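Long-range contacts in Pdx2 protein (PDB 2ABW), which hydrolyses glutamine to glutamate and ammonia, the ammonia being channelled to the partner Pdx1 for the synthesis of pyridoxal 5'-phosphate (vitamin B6): residues P17-L25 / P197-Q207; S2-L11 / S29-N37. One frame throughout, in Å; residues are numbered along the deposited sequence.

Helix 16-23 links the two contacts: in interaction 2 it is the crossover between the paired strands, and in interaction 1 it meets the chain on its way into helix 204-219. Both contacts are partly buried, but their chemistry differs. Interaction 2 joins strand to strand through a regular ladder of backbone hydrogen bonds, with aliphatic packing on both faces; interaction 1 brings a helix against a loop and the first turn of helix 204-219 and relies on rings, CH-pi contacts and two bonds from side chains to carbonyls, with a catalytic glutamate among its residues. They touch where Ile32 of strand 30-35 packs on Ile19, Phe22 and Ile23, and where Ile19 also reaches Val8.

Interaction 1. Residues P17-L25 / P197-Q207; sequences PHINHFIKL and PELLPHTAFQQ
The His21 ring has CA of Glu198 over the centre of one face, a CH-pi contact of 3.9 Å to the ring centroid, while CD of Lys24 lies over the opposite face toward the rim. At its edge NE2 donates to His202 O (2.9 Å), which lies in the ring plane; the bond is bent, 138° at the hydrogen, and reaches the carbonyl from above its plane. Glu198 stacks its carboxylate on the His18 ring, the planes 27° apart, with CG over the face. CG set between the backbone N and the carbonyl carbon, and a bend at chi2 (-70°), lay the carboxylate over the ring. The same carboxylate, through OE2, is hydrogen-bonded to His196 ND1, its partner in the charge relay. Over the centre of the Phe22 ring sits Gln206 CG, 3.8 Å from the centroid. Lys24 bends at chi3 and gives NZ to Pro201 O (2.7 Å) on a lone pair, while Leu25 CD2 packs beside Thr203. Helix 16-23 is thus held against the loop that carries the catalytic glutamate and the start of helix 204-219, with His18 and Phe22 also resting on Thr86 and Trp84 of strand 83-86.

Interaction 2. Residues S2-L11 / S29-N37; sequences SEITIGVLSL and SLNIIQVRN
Strands 4-9 and 30-35 run parallel, Ile4 level with Leu30 and Leu9 with Val35, their axes 4.4 Å apart at closest approach and turned by -34°, the twist expected of neighbouring strands. Each alternate residue of the first strand uses both its N-H and its C=O: Ile4 N bonds to Ser29 O and Asn31 N to Ile4 O (2.9 Å each), and the pattern repeats through Ile6 and Val8 until Ser10 N meets Val35 O at 3.0 Å. CA-H...O contacts fill the intervals, such as Ile32 CA to Ile6 O. On the face bearing Ile4, Ile6 and Val8, Leu30 CD1 reaches both Ile6 CD1 and, in one of the two conformers of Ile4, its CG2, while Ile32 sends CD1 against Ile6 CB and CG2 toward Val8 CG2. In Ile32, CG2 lies anti to the backbone N and CG1 beside it (chi1 -53°), which spreads the two branches over successive neighbours. The other face has Thr5 CG2 crossing Ile33 CG1 at about a right angle, and Val35 CG2 lying 3.7 Å from Gly7 CA, where the glycine leaves room for the methyl. Polar pairs close the two ends. Asn31 ND2 gives Glu3 OE1 a nearly straight bond (3.0 Å, 163°), in its own amide plane but from above the carboxylate, and Ser10, in one of its two conformers, donates from OG to Gln34 OE1 at 3.1 Å. Beyond them Arg36 forms a salt bridge with Asp40. Strand 46-49 pairs with the far side of strand 4-9, leaving strand 30-35 outermost in this chain's sheet. With helix 16-23 as the crossover, the two strands make the beta-alpha-beta unit that begins the open alpha/beta sheet of class I glutamine amidotransferases.

Interaction 1. Residues P17-L25 / P197-Q207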
loop_
_atom_site.group_PDB
_atom_site.type_symbol
_atom_site.label_atom_id
_atom_site.label_comp_id
_atom_site.label_asym_id
_atom_site.label_seq_id
_atom_site.Cartn_x
_atom_site.Cartn_y
_atom_site.Cartn_z
ATOM N N PRO A 17 -12.349 2.006 -7.555
ATOM C CA PRO A 17 -11.548 3.169 -7.963
ATOM C C PRO A 17 -10.062 2.877 -8.024
ATOM O O PRO A 17 -9.385 3.506 -8.834
ATOM C CB PRO A 17 -11.805 4.213 -6.905
ATOM C CG PRO A 17 -13.075 3.791 -6.289
ATOM C CD PRO A 17 -13.271 2.340 -6.426
ATOM N N HIS A 18 -9.561 1.971 -7.193
ATOM C CA HIS A 18 -8.176 1.625 -7.291
ATOM C C HIS A 18 -7.846 0.889 -8.590
ATOM O O HIS A 18 -6.829 1.157 -9.256
ATOM C CB HIS A 18 -7.752 0.751 -6.115
ATOM C CG HIS A 18 -7.630 1.520 -4.860
ATOM N ND1 HIS A 18 -6.462 2.169 -4.474
ATOM C CD2 HIS A 18 -8.565 1.779 -3.927
ATOM C CE1 HIS A 18 -6.706 2.755 -3.317
ATOM N NE2 HIS A 18 -7.971 2.559 -2.977
ATOM N N ILE A 19 -8.731 -0.030 -8.958
ATOM C CA ILE A 19 -8.607 -0.732 -10.245
ATOM C C ILE A 19 -8.653 0.277 -11.409
ATOM O O ILE A 19 -7.813 0.257 -12.325
ATOM C CB ILE A 19 -9.723 -1.796 -10.397
ATOM C CG1 ILE A 19 -9.443 -2.880 -9.371
ATOM C CG2 ILE A 19 -9.704 -2.394 -11.808
ATOM C CD1 ILE A 19 -10.474 -4.068 -9.398
ATOM N N ASN A 20 -9.619 1.159 -11.387
ATOM C CA ASN A 20 -9.780 2.193 -12.456
ATOM C C ASN A 20 -8.505 2.996 -12.626
ATOM O O ASN A 20 -8.128 3.333 -13.723
ATOM C CB ASN A 20 -10.928 3.129 -12.118
ATOM C CG ASN A 20 -11.085 4.249 -13.095
ATOM O OD1 ASN A 20 -11.557 4.001 -14.216
ATOM N ND2 ASN A 20 -10.717 5.502 -12.730
ATOM N N HIS A 21 -7.885 3.346 -11.504
ATOM C CA HIS A 21 -6.672 4.161 -11.564
ATOM C C HIS A 21 -5.475 3.453 -12.213
ATOM O O HIS A 21 -4.670 4.108 -12.860
ATOM C CB HIS A 21 -6.290 4.721 -10.206
ATOM C CG HIS A 21 -6.252 6.206 -10.183
ATOM N ND1 HIS A 21 -7.418 6.916 -10.132
ATOM C CD2 HIS A 21 -5.243 7.095 -10.054
ATOM C CE1 HIS A 21 -7.122 8.212 -9.998
ATOM N NE2 HIS A 21 -5.809 8.351 -10.042
ATOM N N PHE A 22 -5.400 2.123 -12.116
ATOM C CA PHE A 22 -4.406 1.452 -12.914
ATOM C C PHE A 22 -4.780 1.325 -14.393
ATOM O O PHE A 22 -3.974 1.380 -15.256
ATOM C CB PHE A 22 -4.188 0.055 -12.350
ATOM C CG PHE A 22 -3.210 0.021 -11.170
ATOM C CD1 PHE A 22 -1.887 -0.121 -11.383
ATOM C CD2 PHE A 22 -3.695 0.111 -9.857
ATOM C CE1 PHE A 22 -0.988 -0.095 -10.279
ATOM C CE2 PHE A 22 -2.826 0.120 -8.776
ATOM C CZ PHE A 22 -1.494 -0.030 -8.962
ATOM N N ILE A 23 -6.065 1.076 -14.664
ATOM C CA ILE A 23 -6.538 1.047 -16.053
ATOM C C ILE A 23 -6.256 2.371 -16.724
ATOM O O ILE A 23 -5.956 2.355 -17.907
ATOM C CB ILE A 23 -7.996 0.664 -16.104
ATOM C CG1 ILE A 23 -8.147 -0.797 -15.603
ATOM C CG2 ILE A 23 -8.492 0.771 -17.531
ATOM C CD1 ILE A 23 -7.282 -1.807 -16.277
ATOM N N LYS A 24 -6.277 3.483 -15.986
ATOM C CA LYS A 24 -6.022 4.787 -16.567
ATOM C C LYS A 24 -4.570 4.907 -17.087
ATOM O O LYS A 24 -4.254 5.841 -17.847
ATOM C CB LYS A 24 -6.186 5.911 -15.576
ATOM C CG LYS A 24 -7.562 6.271 -15.233
ATOM C CD LYS A 24 -7.560 7.396 -14.132
ATOM C CE LYS A 24 -7.233 8.746 -14.710
ATOM N NZ LYS A 24 -7.579 9.919 -13.675
ATOM N N LEU A 25 -3.697 4.079 -16.612
ATOM C CA LEU A 25 -2.330 4.024 -17.150
ATOM C C LEU A 25 -2.296 3.675 -18.636
ATOM O O LEU A 25 -1.329 4.019 -19.345
ATOM C CB LEU A 25 -1.437 3.030 -16.425
ATOM C CG LEU A 25 -1.150 3.311 -14.897
ATOM C CD1 LEU A 25 -0.472 2.111 -14.188
ATOM C CD2 LEU A 25 -0.418 4.646 -14.794
ATOM N N PRO A 197 -4.377 7.361 -3.279
ATOM C CA PRO A 197 -3.852 7.658 -4.630
ATOM C C PRO A 197 -4.903 7.557 -5.688
ATOM O O PRO A 197 -4.740 8.066 -6.806
ATOM C CB PRO A 197 -2.856 6.498 -4.823
ATOM C CG PRO A 197 -3.361 5.377 -3.983
ATOM C CD PRO A 197 -3.986 6.039 -2.793
ATOM N N GLU A 198 -6.046 6.962 -5.353
ATOM C CA GLU A 198 -7.133 6.804 -6.301
ATOM C C GLU A 198 -8.061 7.977 -6.378
ATOM O O GLU A 198 -8.929 8.011 -7.293
ATOM C CB GLU A 198 -7.875 5.513 -5.982
ATOM C CG GLU A 198 -8.884 5.601 -4.887
ATOM C CD GLU A 198 -8.366 5.780 -3.428
ATOM O OE1 GLU A 198 -7.152 5.954 -3.168
ATOM O OE2 GLU A 198 -9.301 5.785 -2.561
ATOM N N LEU A 199 -7.889 8.939 -5.481
ATOM C CA LEU A 199 -8.864 10.079 -5.330
ATOM C C LEU A 199 -8.343 11.393 -5.988
ATOM O O LEU A 199 -9.037 12.386 -5.966
ATOM C CB LEU A 199 -9.181 10.296 -3.900
ATOM C CG LEU A 199 -9.983 9.264 -3.117
ATOM C CD1 LEU A 199 -10.317 9.805 -1.704
ATOM C CD2 LEU A 199 -11.152 9.015 -3.987
ATOM N N LEU A 200 -7.169 11.368 -6.595
ATOM C CA LEU A 200 -6.664 12.489 -7.418
ATOM C C LEU A 200 -6.502 12.024 -8.841
ATOM O O LEU A 200 -6.313 10.846 -9.122
ATOM C CB LEU A 200 -5.363 13.051 -6.876
ATOM C CG LEU A 200 -5.464 13.630 -5.498
ATOM C CD1 LEU A 200 -4.001 14.087 -5.095
ATOM C CD2 LEU A 200 -6.433 14.835 -5.405
ATOM N N PRO A 201 -6.662 12.924 -9.803
ATOM C CA PRO A 201 -6.652 12.397 -11.159
ATOM C C PRO A 201 -5.356 11.740 -11.581
ATOM O O PRO A 201 -5.410 10.762 -12.326
ATOM C CB PRO A 201 -7.019 13.621 -12.018
ATOM C CG PRO A 201 -7.858 14.479 -11.071
ATOM C CD PRO A 201 -7.126 14.309 -9.718
ATOM N N HIS A 202 -4.212 12.240 -11.089
ATOM C CA HIS A 202 -2.928 11.737 -11.631
ATOM C C HIS A 202 -2.700 10.320 -11.180
ATOM O O HIS A 202 -3.316 9.870 -10.209
ATOM C CB HIS A 202 -1.750 12.567 -11.282
ATOM C CG HIS A 202 -1.281 12.442 -9.875
ATOM N ND1 HIS A 202 -1.481 13.379 -8.863
ATOM C CD2 HIS A 202 -0.478 11.485 -9.334
ATOM C CE1 HIS A 202 -0.892 12.925 -7.741
ATOM N NE2 HIS A 202 -0.277 11.792 -8.021
ATOM N N THR A 203 -1.808 9.647 -11.905
ATOM C CA THR A 203 -1.602 8.204 -11.726
ATOM C C THR A 203 -0.131 7.901 -11.328
ATOM O O THR A 203 0.365 6.800 -11.604
ATOM C CB THR A 203 -1.960 7.389 -12.990
ATOM O OG1 THR A 203 -1.271 7.934 -14.107
ATOM C CG2 THR A 203 -3.526 7.415 -13.260
ATOM N N ALA A 204 0.560 8.836 -10.723
ATOM C CA ALA A 204 2.049 8.719 -10.548
ATOM C C ALA A 204 2.371 7.490 -9.735
ATOM O O ALA A 204 3.300 6.743 -10.078
ATOM C CB ALA A 204 2.568 9.944 -9.832
ATOM N N PHE A 205 1.701 7.268 -8.592
ATOM C CA PHE A 205 2.070 6.134 -7.731
ATOM C C PHE A 205 1.709 4.781 -8.364
ATOM O O PHE A 205 2.355 3.751 -8.134
ATOM C CB PHE A 205 1.534 6.304 -6.324
ATOM C CG PHE A 205 2.334 7.379 -5.546
ATOM C CD1 PHE A 205 2.012 8.701 -5.693
ATOM C CD2 PHE A 205 3.466 7.027 -4.829
ATOM C CE1 PHE A 205 2.777 9.679 -5.057
ATOM C CE2 PHE A 205 4.218 8.032 -4.179
ATOM C CZ PHE A 205 3.905 9.317 -4.370
ATOM N N GLN A 206 0.594 4.788 -9.100
ATOM C CA GLN A 206 0.236 3.605 -9.854
ATOM C C GLN A 206 1.320 3.255 -10.871
ATOM O O GLN A 206 1.740 2.078 -11.032
ATOM C CB GLN A 206 -1.117 3.779 -10.589
ATOM C CG GLN A 206 -2.295 3.787 -9.616
ATOM C CD GLN A 206 -2.575 5.101 -8.945
ATOM O OE1 GLN A 206 -1.959 6.082 -9.297
ATOM N NE2 GLN A 206 -3.554 5.111 -8.024
ATOM N N GLN A 207 1.802 4.230 -11.573
ATOM C CA GLN A 207 2.870 4.037 -12.549
ATOM C C GLN A 207 4.122 3.535 -11.877
ATOM O O GLN A 207 4.770 2.598 -12.376
ATOM C CB GLN A 207 3.106 5.328 -13.280
ATOM C CG GLN A 207 4.140 5.066 -14.397
ATOM C CD GLN A 207 4.486 6.315 -15.204
ATOM O OE1 GLN A 207 3.960 7.426 -14.960
ATOM N NE2 GLN A 207 5.364 6.144 -16.125
#

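Interaction 2. Residues S2-L11 / S29-N37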
loop_
_atom_site.group_PDB
_atom_site.type_symbol
_atom_site.label_atom_id
_atom_site.label_comp_id
_atom_site.label_asym_id
_atom_site.label_seq_id
_atom_site.Cartn_x
_atom_site.Cartn_y
_atom_site.Cartn_z
ATOM N N SER A 2 5.286 -8.753 -22.638
ATOM C CA SER A 2 5.123 -9.726 -21.544
ATOM C C SER A 2 3.754 -9.387 -20.889
ATOM O O SER A 2 3.196 -8.296 -21.148
ATOM C CB SER A 2 6.315 -9.598 -20.562
ATOM O OG SER A 2 6.029 -10.268 -19.359
ATOM N N GLU A 3 3.164 -10.299 -20.128
ATOM C CA GLU A 3 1.879 -9.995 -19.505
ATOM C C GLU A 3 2.189 -9.771 -18.025
ATOM O O GLU A 3 2.676 -10.706 -17.376
ATOM C CB GLU A 3 0.939 -11.164 -19.570
ATOM C CG GLU A 3 0.522 -11.541 -20.997
ATOM C CD GLU A 3 -0.710 -10.786 -21.337
ATOM O OE1 GLU A 3 -1.677 -10.973 -20.544
ATOM O OE2 GLU A 3 -0.698 -10.049 -22.351
ATOM N N ILE A 4 1.803 -8.632 -17.468
ATOM C CA ILE A 4 1.954 -8.355 -16.036
ATOM C C ILE A 4 0.555 -8.292 -15.447
ATOM O O ILE A 4 -0.349 -7.655 -16.012
ATOM C CB ILE A 4 2.571 -6.944 -15.878
ATOM C CG1 ILE A 4 4.043 -6.982 -16.314
ATOM C CG2 ILE A 4 2.343 -6.421 -14.443
ATOM C CD1 ILE A 4 4.854 -7.838 -15.456
ATOM N N THR A 5 0.337 -9.035 -14.326
ATOM C CA THR A 5 -0.924 -9.028 -13.607
ATOM C C THR A 5 -0.732 -8.415 -12.222
ATOM O O THR A 5 0.106 -8.893 -11.442
ATOM C CB THR A 5 -1.488 -10.442 -13.439
ATOM O OG1 THR A 5 -1.682 -10.975 -14.770
ATOM C CG2 THR A 5 -2.841 -10.396 -12.659
ATOM N N ILE A 6 -1.458 -7.349 -11.965
ATOM C CA ILE A 6 -1.497 -6.746 -10.658
ATOM C C ILE A 6 -2.865 -7.005 -10.060
ATOM O O ILE A 6 -3.889 -6.778 -10.713
ATOM C CB ILE A 6 -1.157 -5.229 -10.658
ATOM C CG1 ILE A 6 0.294 -5.121 -11.090
ATOM C CG2 ILE A 6 -1.458 -4.650 -9.277
ATOM C CD1 ILE A 6 0.787 -3.675 -11.284
ATOM N N GLY A 7 -2.881 -7.485 -8.836
ATOM C CA GLY A 7 -4.150 -7.733 -8.150
ATOM C C GLY A 7 -4.459 -6.631 -7.189
ATOM O O GLY A 7 -3.534 -5.911 -6.668
ATOM N N VAL A 8 -5.749 -6.426 -6.945
ATOM C CA VAL A 8 -6.245 -5.483 -5.915
ATOM C C VAL A 8 -7.096 -6.250 -4.943
ATOM O O VAL A 8 -8.079 -6.861 -5.306
ATOM C CB VAL A 8 -7.009 -4.295 -6.495
ATOM C CG1 VAL A 8 -7.517 -3.337 -5.367
ATOM C CG2 VAL A 8 -6.095 -3.490 -7.436
ATOM N N LEU A 9 -6.694 -6.290 -3.674
ATOM C CA LEU A 9 -7.478 -7.015 -2.631
ATOM C C LEU A 9 -8.869 -6.380 -2.618
ATOM O O LEU A 9 -9.000 -5.158 -2.641
ATOM C CB LEU A 9 -6.736 -6.889 -1.291
ATOM C CG LEU A 9 -7.380 -7.845 -0.261
ATOM C CD1 LEU A 9 -7.029 -9.319 -0.492
ATOM C CD2 LEU A 9 -6.932 -7.451 1.160
ATOM N N SER A 10 -9.915 -7.192 -2.668
ATOM C CA SER A 10 -11.267 -6.639 -2.903
ATOM C C SER A 10 -12.339 -7.008 -1.905
ATOM O O SER A 10 -13.508 -6.556 -2.030
ATOM C CB SER A 10 -11.711 -7.013 -4.286
ATOM O OG SER A 10 -11.947 -8.400 -4.393
ATOM N N LEU A 11 -11.945 -7.814 -0.951
ATOM C CA LEU A 11 -12.875 -8.360 0.030
ATOM C C LEU A 11 -13.604 -7.289 0.839
ATOM O O LEU A 11 -14.760 -7.499 1.209
ATOM C CB LEU A 11 -12.110 -9.316 0.940
ATOM C CG LEU A 11 -11.567 -10.565 0.205
ATOM C CD1 LEU A 11 -10.590 -11.311 0.999
ATOM C CD2 LEU A 11 -12.677 -11.433 -0.312
ATOM N N SER A 29 0.512 -4.130 -21.649
ATOM C CA SER A 29 0.956 -5.383 -21.048
ATOM C C SER A 29 0.251 -5.651 -19.687
ATOM O O SER A 29 0.393 -6.748 -19.139
ATOM C CB SER A 29 2.490 -5.273 -20.804
ATOM O OG SER A 29 3.218 -5.361 -21.986
ATOM N N LEU A 30 -0.513 -4.665 -19.168
ATOM C CA LEU A 30 -1.076 -4.732 -17.817
ATOM C C LEU A 30 -2.536 -5.210 -17.762
ATOM O O LEU A 30 -3.461 -4.607 -18.343
ATOM C CB LEU A 30 -1.000 -3.342 -17.175
ATOM C CG LEU A 30 -1.542 -3.218 -15.762
ATOM C CD1 LEU A 30 -0.765 -4.213 -14.843
ATOM C CD2 LEU A 30 -1.314 -1.807 -15.212
ATOM N N ASN A 31 -2.737 -6.259 -16.918
ATOM C CA ASN A 31 -4.022 -6.778 -16.546
ATOM C C ASN A 31 -4.245 -6.530 -15.062
ATOM O O ASN A 31 -3.294 -6.761 -14.303
ATOM C CB ASN A 31 -3.884 -8.304 -16.607
ATOM C CG ASN A 31 -3.481 -8.806 -17.983
ATOM O OD1 ASN A 31 -4.015 -8.362 -19.024
ATOM N ND2 ASN A 31 -2.444 -9.642 -17.997
ATOM N N ILE A 32 -5.462 -6.171 -14.665
ATOM C CA ILE A 32 -5.780 -6.027 -13.224
ATOM C C ILE A 32 -6.824 -6.999 -12.841
ATOM O O ILE A 32 -7.781 -7.224 -13.565
ATOM C CB ILE A 32 -6.273 -4.606 -12.903
ATOM C CG1 ILE A 32 -5.301 -3.524 -13.395
ATOM C CG2 ILE A 32 -6.550 -4.459 -11.439
ATOM C CD1 ILE A 32 -3.966 -3.450 -12.653
ATOM N N ILE A 33 -6.623 -7.643 -11.674
ATOM C CA ILE A 33 -7.646 -8.564 -11.176
ATOM C C ILE A 33 -8.026 -8.277 -9.781
ATOM O O ILE A 33 -7.247 -7.721 -9.055
ATOM C CB ILE A 33 -7.192 -10.059 -11.305
ATOM C CG1 ILE A 33 -6.047 -10.414 -10.399
ATOM C CG2 ILE A 33 -6.808 -10.394 -12.748
ATOM C CD1 ILE A 33 -5.778 -11.912 -10.300
ATOM N N GLN A 34 -9.259 -8.629 -9.404
ATOM C CA GLN A 34 -9.620 -8.596 -8.024
ATOM C C GLN A 34 -8.933 -9.765 -7.378
ATOM O O GLN A 34 -8.783 -10.858 -7.981
ATOM C CB GLN A 34 -11.122 -8.777 -7.835
ATOM C CG GLN A 34 -11.988 -7.648 -8.254
ATOM C CD GLN A 34 -13.467 -7.974 -7.938
ATOM O OE1 GLN A 34 -13.770 -8.560 -6.889
ATOM N NE2 GLN A 34 -14.360 -7.576 -8.823
ATOM N N VAL A 35 -8.573 -9.613 -6.112
ATOM C CA VAL A 35 -8.053 -10.736 -5.316
ATOM C C VAL A 35 -8.957 -10.951 -4.098
ATOM O O VAL A 35 -9.160 -10.072 -3.280
ATOM C CB VAL A 35 -6.634 -10.491 -4.855
ATOM C CG1 VAL A 35 -6.168 -11.494 -3.814
ATOM C CG2 VAL A 35 -5.728 -10.363 -6.126
ATOM N N ARG A 36 -9.563 -12.109 -4.053
ATOM C CA ARG A 36 -10.527 -12.451 -3.020
ATOM C C ARG A 36 -10.118 -13.726 -2.301
ATOM O O ARG A 36 -10.728 -14.094 -1.319
ATOM C CB ARG A 36 -11.850 -12.706 -3.738
ATOM C CG ARG A 36 -12.381 -11.596 -4.568
ATOM C CD ARG A 36 -13.297 -12.205 -5.636
ATOM N NE ARG A 36 -12.466 -12.803 -6.718
ATOM C CZ ARG A 36 -12.769 -13.881 -7.421
ATOM N NH1 ARG A 36 -13.871 -14.577 -7.165
ATOM N NH2 ARG A 36 -11.974 -14.293 -8.396
ATOM N N ASN A 37 -9.097 -14.425 -2.818
ATOM C CA ASN A 37 -8.733 -15.722 -2.280
ATOM C C ASN A 37 -7.335 -16.091 -2.729
ATOM O O ASN A 37 -6.713 -15.352 -3.508
ATOM C CB ASN A 37 -9.764 -16.752 -2.710
ATOM C CG ASN A 37 -9.907 -16.848 -4.179
ATOM O OD1 ASN A 37 -8.963 -17.020 -4.877
ATOM N ND2 ASN A 37 -11.150 -16.809 -4.675
#